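Local coordinates for periplasmic binding protein (Veillonella parvula, PDB 4LJS) that probably binds a solute outside the cytoplasmic membrane and delivers it to a transporter, though its ligand is not established, at residues A[71-76]-A[85-90]; A[78-83]-A[299-304]; A[153-158]-A[176-181]; A[306-309]-A[314-317]. All blocks are in the same frame, centred on the assembly; numbering follows the deposited sequence.

Contact 1 (A[71-76]-A[85-90]); sequences MGIPDR and EAYDKI
Arg76 and Asp88 are brought together by a first torsion that sets CG of the arginine between its own backbone N and carbonyl carbon (chi1 62°), followed by a bend at chi3 that turns the guanidinium toward helix 84-89. Tyr87, whose CG lies opposite its backbone N, sends its ring the other way, toward the loop 71-76. The arginine grips the carboxylate side-on. Its NE gives a nearly straight bond (169°) to Asp88 OD1 at 2.9 Å, lying close to the guanidinium plane, while Arg76 NH2 reaches the syn lone pair of Asp88 OD2 at 2.7 Å. The two flat groups are not coplanar but turned 36° against each other. Arginine suits the place by its length: near the backbone Arg76 CB lies against the tyrosine, 4.0 Å from Tyr87 CD2, and the long chain then carries the charge on to Asp88. On the inner side Ile73 slides past the same ring, with CD1 of Ile73 3.8 Å from Tyr87 CE1. A water in the plane of the ring ties the two segments again, accepting from Ile73 N at 3.2 Å and hydrogen-bonding Tyr87 OH at 2.7 Å. Beyond the pair, Ile73 also packs on Ile55 of helix 52-60, and Lys93 makes a cation-pi contact with Tyr87. The chemistry is thus divided: the buried side chains of Tyr87 and Ile73 supply apolar contact, one water joins the phenol to a backbone N-H, and the two-pronged salt bridge at the partly exposed margin fixes both the position and the rotation of the arginine head.

Contact 2 (A[78-83]-A[299-304]); sequences YVRPEY and LLDSID. Unlike the reference sequence in segment 299-304: Ser302 (reference Gly).
Arg80 meets Asp301 at the tight, inner part of this contact, where the loop before helix 84-89 touches the first turns of helix 299-310. One nitrogen, Arg80 NH1, sits before both carboxylate oxygens, 2.9 Å from Asp301 OD1 and from Asp301 OD2 alike; the salt bridge's hydrogen bond, counted to OD1, is weak and bent to 140°. The guanidinium and carboxylate planes stand 62° apart. Asp301 is buried and has a second cationic partner: NE of Arg298 bridges the same OD1. Two arginines around one carboxylate would be expected to keep it ionised. The looser side begins at another edge of the guanidinium. A bend at chi3 (75°) turns Arg80 NE toward Glu82, and NE donates to Glu82 OE1 at 3.2 Å, with the oxygen in the guanidinium plane although the nitrogen stands well above the plane of the carboxylate. A weak bond from Arg80 NH2 to the same Glu82 OE1, at 3.4 Å, adds little. Glu82 and its neighbour Pro81 are exposed to solvent. The apolar contribution is slight: Leu300 CD2 stands over one face of the guanidinium, toward its rim, 4.4 Å from Arg80 NH2. Arginine suits this junction because one flat head can serve a buried acid and an exposed one at different edges. Glu56 of helix 52-60 accepts from Arg80 N, a further hold on the loop. The result is a salt-bridge network of Glu82, Arg80 and Asp301, joining a beta-alpha loop of the parallel-sheet lobe to the C-terminal helix of a periplasmic binding protein.

Contact 3 (A[153-158]-A[176-181]); sequences MEYKYI and QEMQQS
Gln180 N donates to Gln176 O at 2.8 Å, a bond that stays inside helix 168-188; no hydrogen bond crosses to Tyr155 and its helix, where Met178 makes the central contact. The segments run nearly antiparallel, at 158°, with their axes 11.6 Å apart, a wide spacing filled by long side chains. Met178, a selenomethionine, bends at its last torsion (chi3 -63°) and carries its methyl to the rim of the tyrosine ring, near the ring plane, with CE 3.5 Å from Tyr155 CE1. The same methyl meets Ile158 tip to tip, Met178 CE lying 3.6 Å from Ile158 CD1. Gln179 comes obliquely to the CD2/CE2 side of the ring. Its CG is 3.7 Å from Tyr155 CE2 and its NE2 equally 3.7 Å from Tyr155 CD2, the amide standing almost perpendicular to the aromatic plane. A flexible methionine suits this middle position, since one methyl can serve both an aromatic edge and a branched tip; Ile303 of helix 299-310 packs on it too. The chemistry therefore implies cohesion by shape and dispersion, with glutamine laying both its stem and its amide nitrogen on the tyrosine at the partly exposed border of an otherwise buried contact.

Contact 4 (A[306-309]-A[314-317]); sequences VSHG and LYPE
His308 lays its imidazole over one face of the Tyr315 ring in an offset stack, the planes only 10° apart and the centroids separated by 4.0 Å. The nearest atoms are His308 CE1 and Tyr315 CD1, at 3.3 Å. Because the overlap is displaced, Tyr315 CB also comes over the imidazole, 3.7 Å from the centroid of the His308 ring, in a CH-pi contact. Leu314 CG covers the opposite face of the tyrosine near its rim. The rotation of the histidine is fixed by its own neighbour: His308 ND1 donates to Ser307 OG at 3.1 Å in a nearly straight bond (162°), with the oxygen in the imidazole plane. A proton on ND1 follows from this. Ser307 OG is in turn hydrogen-bonded to Ile303 O one helical turn earlier, which positions the serine. A water stitches the backbones together, donating to His308 O at 2.8 Å and to Tyr315 O at 2.7 Å. Tyrosine suits its place by joining a broad stacking surface to a polar end: its hydroxyl continues to Thr185 of helix 168-188, hydrogen-bonding OG1. A bound phosphate, probably from the crystallisation liquor, lies about 6 Å from its side chain. Aromatic stack and water bridge together describe a C-terminal tail folded back on the last turns of helix 299-310, the last helix of the chain, and fastened by Tyr315 to the long helix 168-188.

Along the chain, contacts 1 and 2 cross, contact 3 is nested inside the loop closed by contact 2, and contact 4 follows last. Contacts 1 and 2 share the connection between strand 67-71 and helix 84-89, their centres 14 Å apart. Contact 2 lies between contact 1 and the other two: centre to centre, contact 3 is 13 Å from it, beside the path along helix 299-310 to contact 4, 16 Å from it, whereas contacts 1 and 4 are 30 Å apart. The long helix 168-188, part of contact 3 and touched by contact 4, lies between the parallel-sheet and mixed-sheet parts, consistent with the single linking helix of such binding proteins.

Contact 1 (A[71-76]-A[85-90])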
loop_
_atom_site.group_PDB
_atom_site.type_symbol
_atom_site.label_atom_id
_atom_site.label_comp_id
_atom_site.label_asym_id
_atom_site.label_seq_id
_atom_site.Cartn_x
_atom_site.Cartn_y
_atom_site.Cartn_z
HETATM N N MSE A 71 -10.116 -4.186 9.812
HETATM C CA MSE A 71 -11.297 -3.933 8.994
HETATM C C MSE A 71 -10.938 -3.267 7.673
HETATM O O MSE A 71 -10.011 -2.467 7.611
HETATM C CB MSE A 71 -12.299 -3.076 9.776
HETATM C CG MSE A 71 -12.731 -3.716 11.095
HETATM SE SE MSE A 71 -13.869 -2.583 12.219
HETATM C CE MSE A 71 -12.458 -1.706 13.217
ATOM N N GLY A 72 -11.668 -3.604 6.614
ATOM C CA GLY A 72 -11.485 -2.920 5.344
ATOM C C GLY A 72 -10.944 -3.742 4.185
ATOM O O GLY A 72 -10.845 -3.237 3.069
ATOM N N ILE A 73 -10.584 -4.998 4.430
ATOM C CA ILE A 73 -10.255 -5.898 3.328
ATOM C C ILE A 73 -11.487 -6.734 2.963
ATOM O O ILE A 73 -12.044 -7.431 3.804
ATOM C CB ILE A 73 -9.077 -6.826 3.676
ATOM C CG1 ILE A 73 -7.912 -6.023 4.250
ATOM C CG2 ILE A 73 -8.629 -7.607 2.451
ATOM C CD1 ILE A 73 -6.727 -6.872 4.645
ATOM N N PRO A 74 -11.917 -6.666 1.696
ATOM C CA PRO A 74 -13.159 -7.313 1.263
ATOM C C PRO A 74 -13.148 -8.833 1.374
ATOM O O PRO A 74 -14.215 -9.422 1.488
ATOM C CB PRO A 74 -13.274 -6.911 -0.214
ATOM C CG PRO A 74 -12.397 -5.728 -0.364
ATOM C CD PRO A 74 -11.280 -5.912 0.604
ATOM N N ASP A 75 -11.977 -9.453 1.322
ATOM C CA ASP A 75 -11.882 -10.910 1.348
ATOM C C ASP A 75 -10.450 -11.372 1.620
ATOM O O ASP A 75 -9.498 -10.671 1.297
ATOM C CB ASP A 75 -12.352 -11.488 0.018
ATOM C CG ASP A 75 -12.381 -12.995 0.025
ATOM O OD1 ASP A 75 -12.749 -13.570 1.072
ATOM O OD2 ASP A 75 -12.028 -13.602 -1.003
ATOM N N ARG A 76 -10.306 -12.561 2.197
ATOM C CA ARG A 76 -8.989 -13.134 2.486
ATOM C C ARG A 76 -8.108 -13.326 1.245
ATOM O O ARG A 76 -6.883 -13.300 1.347
ATOM C CB ARG A 76 -9.141 -14.463 3.246
ATOM C CG ARG A 76 -9.879 -15.554 2.470
ATOM C CD ARG A 76 -10.223 -16.744 3.353
ATOM N NE ARG A 76 -9.078 -17.270 4.100
ATOM C CZ ARG A 76 -8.183 -18.126 3.606
ATOM N NH1 ARG A 76 -8.281 -18.550 2.350
ATOM N NH2 ARG A 76 -7.183 -18.558 4.369
ATOM N N GLU A 85 -3.529 -17.061 7.003
ATOM C CA GLU A 85 -3.887 -17.789 8.224
ATOM C C GLU A 85 -4.036 -16.838 9.411
ATOM O O GLU A 85 -5.006 -16.916 10.160
ATOM C CB GLU A 85 -2.863 -18.876 8.547
ATOM C CG GLU A 85 -3.220 -20.246 7.986
ATOM C CD GLU A 85 -2.467 -21.383 8.663
ATOM O OE1 GLU A 85 -2.680 -22.550 8.273
ATOM O OE2 GLU A 85 -1.666 -21.114 9.586
ATOM N N ALA A 86 -3.071 -15.936 9.567
ATOM C CA ALA A 86 -3.117 -14.939 10.628
ATOM C C ALA A 86 -4.312 -14.011 10.427
ATOM O O ALA A 86 -5.007 -13.669 11.382
ATOM C CB ALA A 86 -1.814 -14.137 10.661
ATOM N N TYR A 87 -4.536 -13.604 9.180
ATOM C CA TYR A 87 -5.690 -12.781 8.848
ATOM C C TYR A 87 -6.991 -13.408 9.329
ATOM O O TYR A 87 -7.822 -12.728 9.943
ATOM C CB TYR A 87 -5.781 -12.524 7.341
ATOM C CG TYR A 87 -6.995 -11.696 6.987
ATOM C CD1 TYR A 87 -7.034 -10.340 7.275
ATOM C CD2 TYR A 87 -8.112 -12.275 6.384
ATOM C CE1 TYR A 87 -8.153 -9.575 6.972
ATOM C CE2 TYR A 87 -9.228 -11.520 6.070
ATOM C CZ TYR A 87 -9.244 -10.169 6.366
ATOM O OH TYR A 87 -10.355 -9.410 6.061
ATOM N N ASP A 88 -7.155 -14.703 9.054
ATOM C CA ASP A 88 -8.373 -15.427 9.420
ATOM C C ASP A 88 -8.658 -15.393 10.921
ATOM O O ASP A 88 -9.811 -15.474 11.333
ATOM C CB ASP A 88 -8.316 -16.892 8.950
ATOM C CG ASP A 88 -8.277 -17.028 7.429
ATOM O OD1 ASP A 88 -8.652 -16.072 6.719
ATOM O OD2 ASP A 88 -7.875 -18.104 6.942
ATOM N N LYS A 89 -7.616 -15.280 11.739
ATOM C CA LYS A 89 -7.803 -15.307 13.191
ATOM C C LYS A 89 -8.323 -13.992 13.777
ATOM O O LYS A 89 -8.778 -13.954 14.916
ATOM C CB LYS A 89 -6.504 -15.685 13.893
ATOM C CG LYS A 89 -6.102 -17.142 13.760
ATOM C CD LYS A 89 -4.860 -17.403 14.598
ATOM C CE LYS A 89 -5.029 -16.840 16.014
ATOM N NZ LYS A 89 -3.765 -16.853 16.808
ATOM N N ILE A 90 -8.224 -12.910 13.015
ATOM C CA ILE A 90 -8.655 -11.603 13.508
ATOM C C ILE A 90 -10.143 -11.633 13.838
ATOM O O ILE A 90 -10.967 -11.931 12.974
ATOM C CB ILE A 90 -8.342 -10.492 12.492
ATOM C CG1 ILE A 90 -6.825 -10.396 12.274
ATOM C CG2 ILE A 90 -8.890 -9.140 12.959
ATOM C CD1 ILE A 90 -6.448 -9.511 11.096
HETATM O O HOH W 1 -10.787 -6.890 7.007
#

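Contact 2 (A[78-83]-A[299-304])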
loop_
_atom_site.group_PDB
_atom_site.type_symbol
_atom_site.label_atom_id
_atom_site.label_comp_id
_atom_site.label_asym_id
_atom_site.label_seq_id
_atom_site.Cartn_x
_atom_site.Cartn_y
_atom_site.Cartn_z
ATOM N N TYR A 78 -7.443 -11.349 -0.998
ATOM C CA TYR A 78 -6.708 -10.128 -1.301
ATOM C C TYR A 78 -5.472 -10.020 -0.429
ATOM O O TYR A 78 -4.625 -9.179 -0.665
ATOM C CB TYR A 78 -7.577 -8.900 -1.058
ATOM C CG TYR A 78 -8.745 -8.763 -1.997
ATOM C CD1 TYR A 78 -9.861 -9.571 -1.866
ATOM C CD2 TYR A 78 -8.740 -7.810 -3.004
ATOM C CE1 TYR A 78 -10.932 -9.445 -2.719
ATOM C CE2 TYR A 78 -9.812 -7.673 -3.859
ATOM C CZ TYR A 78 -10.906 -8.492 -3.711
ATOM O OH TYR A 78 -11.979 -8.364 -4.564
ATOM N N VAL A 79 -5.395 -10.858 0.599
ATOM C CA VAL A 79 -4.244 -10.890 1.490
ATOM C C VAL A 79 -3.199 -11.836 0.897
ATOM O O VAL A 79 -3.565 -12.856 0.303
ATOM C CB VAL A 79 -4.674 -11.365 2.905
ATOM C CG1 VAL A 79 -3.477 -11.540 3.825
ATOM C CG2 VAL A 79 -5.666 -10.384 3.503
ATOM N N ARG A 80 -1.915 -11.494 1.029
ATOM C CA ARG A 80 -0.831 -12.379 0.578
ATOM C C ARG A 80 -1.011 -13.765 1.183
ATOM O O ARG A 80 -1.316 -13.877 2.370
ATOM C CB ARG A 80 0.549 -11.840 0.983
ATOM C CG ARG A 80 1.080 -10.732 0.112
ATOM C CD ARG A 80 2.474 -10.282 0.536
ATOM N NE ARG A 80 3.503 -11.241 0.154
ATOM C CZ ARG A 80 4.086 -11.270 -1.042
ATOM N NH1 ARG A 80 3.732 -10.394 -1.971
ATOM N NH2 ARG A 80 5.018 -12.176 -1.313
ATOM N N PRO A 81 -0.826 -14.818 0.367
ATOM C CA PRO A 81 -1.043 -16.210 0.791
ATOM C C PRO A 81 -0.431 -16.527 2.161
ATOM O O PRO A 81 -1.113 -17.110 3.003
ATOM C CB PRO A 81 -0.350 -17.024 -0.314
ATOM C CG PRO A 81 -0.449 -16.158 -1.526
ATOM C CD PRO A 81 -0.377 -14.726 -1.036
ATOM N N GLU A 82 0.813 -16.110 2.388
ATOM C CA GLU A 82 1.519 -16.410 3.634
ATOM C C GLU A 82 0.986 -15.663 4.849
ATOM O O GLU A 82 1.343 -15.989 5.977
ATOM C CB GLU A 82 3.016 -16.120 3.493
ATOM C CG GLU A 82 3.348 -14.650 3.346
ATOM C CD GLU A 82 3.820 -14.303 1.946
ATOM O OE1 GLU A 82 4.825 -13.562 1.824
ATOM O OE2 GLU A 82 3.187 -14.775 0.972
ATOM N N TYR A 83 0.143 -14.659 4.620
ATOM C CA TYR A 83 -0.446 -13.887 5.711
ATOM C C TYR A 83 -1.917 -14.240 5.948
ATOM O O TYR A 83 -2.549 -13.708 6.863
ATOM C CB TYR A 83 -0.304 -12.382 5.443
ATOM C CG TYR A 83 1.132 -11.916 5.320
ATOM C CD1 TYR A 83 2.157 -12.577 5.988
ATOM C CD2 TYR A 83 1.466 -10.817 4.534
ATOM C CE1 TYR A 83 3.478 -12.158 5.874
ATOM C CE2 TYR A 83 2.786 -10.393 4.414
ATOM C CZ TYR A 83 3.781 -11.067 5.089
ATOM O OH TYR A 83 5.089 -10.650 4.980
ATOM N N LEU A 299 3.919 -3.067 -0.803
ATOM C CA LEU A 299 4.812 -2.408 -1.752
ATOM C C LEU A 299 5.713 -3.431 -2.474
ATOM O O LEU A 299 6.133 -3.211 -3.609
ATOM C CB LEU A 299 5.669 -1.362 -1.032
ATOM C CG LEU A 299 6.694 -0.604 -1.883
ATOM C CD1 LEU A 299 6.039 0.005 -3.124
ATOM C CD2 LEU A 299 7.377 0.464 -1.068
ATOM N N LEU A 300 6.001 -4.549 -1.811
ATOM C CA LEU A 300 6.785 -5.617 -2.425
ATOM C C LEU A 300 6.134 -6.153 -3.702
ATOM O O LEU A 300 6.826 -6.437 -4.683
ATOM C CB LEU A 300 7.021 -6.758 -1.431
ATOM C CG LEU A 300 7.866 -7.926 -1.954
ATOM C CD1 LEU A 300 9.232 -7.439 -2.464
ATOM C CD2 LEU A 300 8.028 -9.020 -0.895
ATOM N N ASP A 301 4.809 -6.287 -3.686
ATOM C CA ASP A 301 4.067 -6.776 -4.851
ATOM C C ASP A 301 4.219 -5.832 -6.050
ATOM O O ASP A 301 4.413 -6.276 -7.187
ATOM C CB ASP A 301 2.576 -6.953 -4.521
ATOM C CG ASP A 301 2.317 -8.068 -3.522
ATOM O OD1 ASP A 301 2.467 -7.833 -2.306
ATOM O OD2 ASP A 301 1.947 -9.179 -3.950
ATOM N N SER A 302 4.116 -4.529 -5.799
ATOM C CA SER A 302 4.229 -3.559 -6.882
ATOM C C SER A 302 5.652 -3.437 -7.419
ATOM O O SER A 302 5.839 -3.313 -8.630
ATOM C CB SER A 302 3.684 -2.192 -6.482
ATOM O OG SER A 302 4.211 -1.734 -5.254
ATOM N N ILE A 303 6.643 -3.478 -6.528
ATOM C CA ILE A 303 8.044 -3.514 -6.952
ATOM C C ILE A 303 8.278 -4.655 -7.942
ATOM O O ILE A 303 8.870 -4.461 -9.002
ATOM C CB ILE A 303 9.007 -3.691 -5.760
ATOM C CG1 ILE A 303 9.101 -2.406 -4.939
ATOM C CG2 ILE A 303 10.400 -4.056 -6.252
ATOM C CD1 ILE A 303 9.816 -2.600 -3.613
ATOM N N ASP A 304 7.793 -5.841 -7.595
ATOM C CA ASP A 304 7.929 -7.017 -8.454
ATOM C C ASP A 304 7.220 -6.877 -9.799
ATOM O O ASP A 304 7.794 -7.188 -10.846
ATOM C CB ASP A 304 7.441 -8.275 -7.733
ATOM C CG ASP A 304 8.410 -8.740 -6.656
ATOM O OD1 ASP A 304 9.550 -8.225 -6.613
ATOM O OD2 ASP A 304 8.039 -9.620 -5.853
#

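Contact 3 (A[153-158]-A[176-181])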
loop_
_atom_site.group_PDB
_atom_site.type_symbol
_atom_site.label_atom_id
_atom_site.label_comp_id
_atom_site.label_asym_id
_atom_site.label_seq_id
_atom_site.Cartn_x
_atom_site.Cartn_y
_atom_site.Cartn_z
HETATM N N MSE A 153 8.126 7.008 2.218
HETATM C CA MSE A 153 7.060 7.063 3.220
HETATM C C MSE A 153 6.630 5.671 3.656
HETATM O O MSE A 153 6.334 5.458 4.829
HETATM C CB MSE A 153 5.841 7.820 2.704
HETATM C CG MSE A 153 6.069 9.291 2.525
HETATM SE SE MSE A 153 4.563 10.084 1.592
HETATM C CE MSE A 153 5.280 11.907 1.429
ATOM N N GLU A 154 6.590 4.729 2.711
ATOM C CA GLU A 154 6.213 3.352 3.036
ATOM C C GLU A 154 7.277 2.669 3.892
ATOM O O GLU A 154 6.949 1.942 4.833
ATOM C CB GLU A 154 5.937 2.535 1.770
ATOM C CG GLU A 154 4.805 3.087 0.913
ATOM C CD GLU A 154 3.537 3.363 1.717
ATOM O OE1 GLU A 154 3.118 2.487 2.509
ATOM O OE2 GLU A 154 2.965 4.463 1.557
ATOM N N TYR A 155 8.548 2.906 3.569
ATOM C CA TYR A 155 9.646 2.363 4.369
ATOM C C TYR A 155 9.566 2.835 5.822
ATOM O O TYR A 155 9.690 2.034 6.745
ATOM C CB TYR A 155 11.003 2.748 3.775
ATOM C CG TYR A 155 11.287 2.110 2.433
ATOM C CD1 TYR A 155 10.699 0.904 2.085
ATOM C CD2 TYR A 155 12.149 2.710 1.517
ATOM C CE1 TYR A 155 10.955 0.312 0.861
ATOM C CE2 TYR A 155 12.407 2.124 0.282
ATOM C CZ TYR A 155 11.802 0.922 -0.038
ATOM O OH TYR A 155 12.038 0.313 -1.255
ATOM N N LYS A 156 9.363 4.137 6.016
ATOM C CA LYS A 156 9.302 4.704 7.356
ATOM C C LYS A 156 8.101 4.128 8.098
ATOM O O LYS A 156 8.170 3.851 9.296
ATOM C CB LYS A 156 9.196 6.233 7.303
ATOM C CG LYS A 156 8.734 6.852 8.634
ATOM C CD LYS A 156 8.748 8.385 8.616
ATOM C CE LYS A 156 8.137 8.976 9.894
ATOM N NZ LYS A 156 6.650 8.798 9.975
ATOM N N TYR A 157 7.005 3.951 7.365
ATOM C CA TYR A 157 5.776 3.398 7.913
ATOM C C TYR A 157 6.076 2.034 8.514
ATOM O O TYR A 157 5.745 1.757 9.667
ATOM C CB TYR A 157 4.746 3.269 6.795
ATOM C CG TYR A 157 3.413 2.658 7.183
ATOM C CD1 TYR A 157 2.412 3.438 7.756
ATOM C CD2 TYR A 157 3.141 1.313 6.939
ATOM C CE1 TYR A 157 1.186 2.899 8.086
ATOM C CE2 TYR A 157 1.910 0.758 7.270
ATOM C CZ TYR A 157 0.936 1.558 7.848
ATOM O OH TYR A 157 -0.295 1.032 8.186
ATOM N N ILE A 158 6.739 1.195 7.730
ATOM C CA ILE A 158 7.101 -0.146 8.175
ATOM C C ILE A 158 8.046 -0.073 9.375
ATOM O O ILE A 158 7.896 -0.809 10.350
ATOM C CB ILE A 158 7.734 -0.939 7.016
ATOM C CG1 ILE A 158 6.681 -1.168 5.925
ATOM C CG2 ILE A 158 8.294 -2.260 7.500
ATOM C CD1 ILE A 158 7.206 -1.788 4.666
ATOM N N GLN A 176 14.943 -3.942 3.632
ATOM C CA GLN A 176 16.160 -4.222 2.891
ATOM C C GLN A 176 15.903 -5.083 1.652
ATOM O O GLN A 176 16.525 -4.881 0.611
ATOM C CB GLN A 176 17.205 -4.887 3.786
ATOM C CG GLN A 176 18.590 -4.934 3.149
ATOM C CD GLN A 176 19.547 -5.872 3.863
ATOM O OE1 GLN A 176 20.698 -5.520 4.129
ATOM N NE2 GLN A 176 19.081 -7.079 4.164
ATOM N N GLU A 177 14.990 -6.044 1.770
ATOM C CA GLU A 177 14.625 -6.903 0.646
ATOM C C GLU A 177 14.131 -6.047 -0.516
ATOM O O GLU A 177 14.539 -6.227 -1.666
ATOM C CB GLU A 177 13.538 -7.890 1.081
ATOM C CG GLU A 177 12.842 -8.636 -0.047
ATOM C CD GLU A 177 11.849 -9.677 0.464
ATOM O OE1 GLU A 177 11.424 -9.579 1.639
ATOM O OE2 GLU A 177 11.504 -10.598 -0.311
HETATM N N MSE A 178 13.253 -5.103 -0.198
HETATM C CA MSE A 178 12.685 -4.207 -1.194
HETATM C C MSE A 178 13.738 -3.268 -1.784
HETATM O O MSE A 178 13.826 -3.098 -3.007
HETATM C CB MSE A 178 11.531 -3.415 -0.573
HETATM C CG MSE A 178 10.325 -4.292 -0.252
HETATM SE SE MSE A 178 8.765 -3.336 0.461
HETATM C CE MSE A 178 9.514 -2.648 2.093
ATOM N N GLN A 179 14.544 -2.668 -0.917
ATOM C CA GLN A 179 15.572 -1.739 -1.367
ATOM C C GLN A 179 16.632 -2.420 -2.234
ATOM O O GLN A 179 17.070 -1.865 -3.242
ATOM C CB GLN A 179 16.241 -1.065 -0.172
ATOM C CG GLN A 179 15.319 -0.172 0.646
ATOM C CD GLN A 179 16.067 0.518 1.776
ATOM O OE1 GLN A 179 17.041 -0.021 2.305
ATOM N NE2 GLN A 179 15.627 1.718 2.140
ATOM N N GLN A 180 17.052 -3.615 -1.834
ATOM C CA GLN A 180 18.051 -4.357 -2.594
ATOM C C GLN A 180 17.517 -4.757 -3.966
ATOM O O GLN A 180 18.262 -4.813 -4.947
ATOM C CB GLN A 180 18.498 -5.600 -1.826
ATOM C CG GLN A 180 19.388 -5.291 -0.639
ATOM C CD GLN A 180 19.837 -6.533 0.107
ATOM O OE1 GLN A 180 19.399 -7.647 -0.186
ATOM N NE2 GLN A 180 20.717 -6.345 1.079
ATOM N N SER A 181 16.220 -5.040 -4.016
ATOM C CA SER A 181 15.568 -5.445 -5.246
ATOM C C SER A 181 15.545 -4.300 -6.264
ATOM O O SER A 181 15.902 -4.488 -7.433
ATOM C CB SER A 181 14.150 -5.927 -4.940
ATOM O OG SER A 181 13.501 -6.336 -6.120
#

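Contact 4 (A[306-309]-A[314-317])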
loop_
_atom_site.group_PDB
_atom_site.type_symbol
_atom_site.label_atom_id
_atom_site.label_comp_id
_atom_site.label_asym_id
_atom_site.label_seq_id
_atom_site.Cartn_x
_atom_site.Cartn_y
_atom_site.Cartn_z
ATOM N N VAL A 306 6.200 -4.050 -11.323
ATOM C CA VAL A 306 6.762 -2.969 -12.112
ATOM C C VAL A 306 8.163 -3.302 -12.653
ATOM O O VAL A 306 8.438 -3.098 -13.838
ATOM C CB VAL A 306 6.739 -1.641 -11.344
ATOM C CG1 VAL A 306 7.397 -0.554 -12.163
ATOM C CG2 VAL A 306 5.290 -1.261 -11.020
ATOM N N SER A 307 9.034 -3.848 -11.809
ATOM C CA SER A 307 10.377 -4.198 -12.264
ATOM C C SER A 307 10.318 -5.299 -13.328
ATOM O O SER A 307 11.043 -5.244 -14.315
ATOM C CB SER A 307 11.272 -4.633 -11.099
ATOM O OG SER A 307 10.866 -5.907 -10.606
ATOM N N HIS A 308 9.441 -6.283 -13.133
ATOM C CA HIS A 308 9.316 -7.378 -14.085
ATOM C C HIS A 308 8.708 -6.906 -15.406
ATOM O O HIS A 308 9.122 -7.357 -16.468
ATOM C CB HIS A 308 8.517 -8.544 -13.492
ATOM C CG HIS A 308 9.285 -9.347 -12.482
ATOM N ND1 HIS A 308 10.084 -8.767 -11.517
ATOM C CD2 HIS A 308 9.372 -10.686 -12.286
ATOM C CE1 HIS A 308 10.630 -9.713 -10.772
ATOM N NE2 HIS A 308 10.216 -10.886 -11.219
ATOM N N GLY A 309 7.751 -5.982 -15.337
ATOM C CA GLY A 309 7.173 -5.392 -16.534
ATOM C C GLY A 309 8.092 -4.411 -17.254
ATOM O O GLY A 309 8.077 -4.313 -18.487
ATOM N N LEU A 314 15.567 -8.940 -18.030
ATOM C CA LEU A 314 16.191 -9.242 -16.748
ATOM C C LEU A 314 15.355 -10.269 -15.985
ATOM O O LEU A 314 15.893 -11.099 -15.256
ATOM C CB LEU A 314 16.346 -7.971 -15.914
ATOM C CG LEU A 314 17.074 -8.142 -14.579
ATOM C CD1 LEU A 314 18.464 -8.698 -14.811
ATOM C CD2 LEU A 314 17.145 -6.817 -13.848
ATOM N N TYR A 315 14.038 -10.205 -16.160
ATOM C CA TYR A 315 13.129 -11.119 -15.475
ATOM C C TYR A 315 12.318 -11.966 -16.462
ATOM O O TYR A 315 11.117 -11.734 -16.641
ATOM C CB TYR A 315 12.199 -10.325 -14.558
ATOM C CG TYR A 315 12.945 -9.530 -13.520
ATOM C CD1 TYR A 315 13.501 -10.158 -12.415
ATOM C CD2 TYR A 315 13.108 -8.149 -13.648
ATOM C CE1 TYR A 315 14.195 -9.443 -11.456
ATOM C CE2 TYR A 315 13.804 -7.421 -12.689
ATOM C CZ TYR A 315 14.346 -8.078 -11.595
ATOM O OH TYR A 315 15.033 -7.384 -10.629
ATOM N N PRO A 316 12.976 -12.951 -17.105
ATOM C CA PRO A 316 12.354 -13.758 -18.163
ATOM C C PRO A 316 11.172 -14.587 -17.668
ATOM O O PRO A 316 10.336 -14.982 -18.476
ATOM C CB PRO A 316 13.493 -14.683 -18.620
ATOM C CG PRO A 316 14.414 -14.756 -17.453
ATOM C CD PRO A 316 14.352 -13.394 -16.818
ATOM N N GLU A 317 11.112 -14.831 -16.377
ATOM C CA GLU A 317 10.070 -15.596 -15.747
ATOM C C GLU A 317 8.677 -15.001 -15.866
ATOM O O GLU A 317 7.715 -15.657 -15.635
ATOM C CB GLU A 317 10.424 -15.729 -14.288
ATOM C CG GLU A 317 9.991 -17.008 -13.631
ATOM C CD GLU A 317 11.144 -17.950 -13.376
ATOM O OE1 GLU A 317 11.720 -17.885 -12.272
ATOM O OE2 GLU A 317 11.461 -18.762 -14.268
HETATM O O HOH W 2 9.003 -10.081 -16.910
#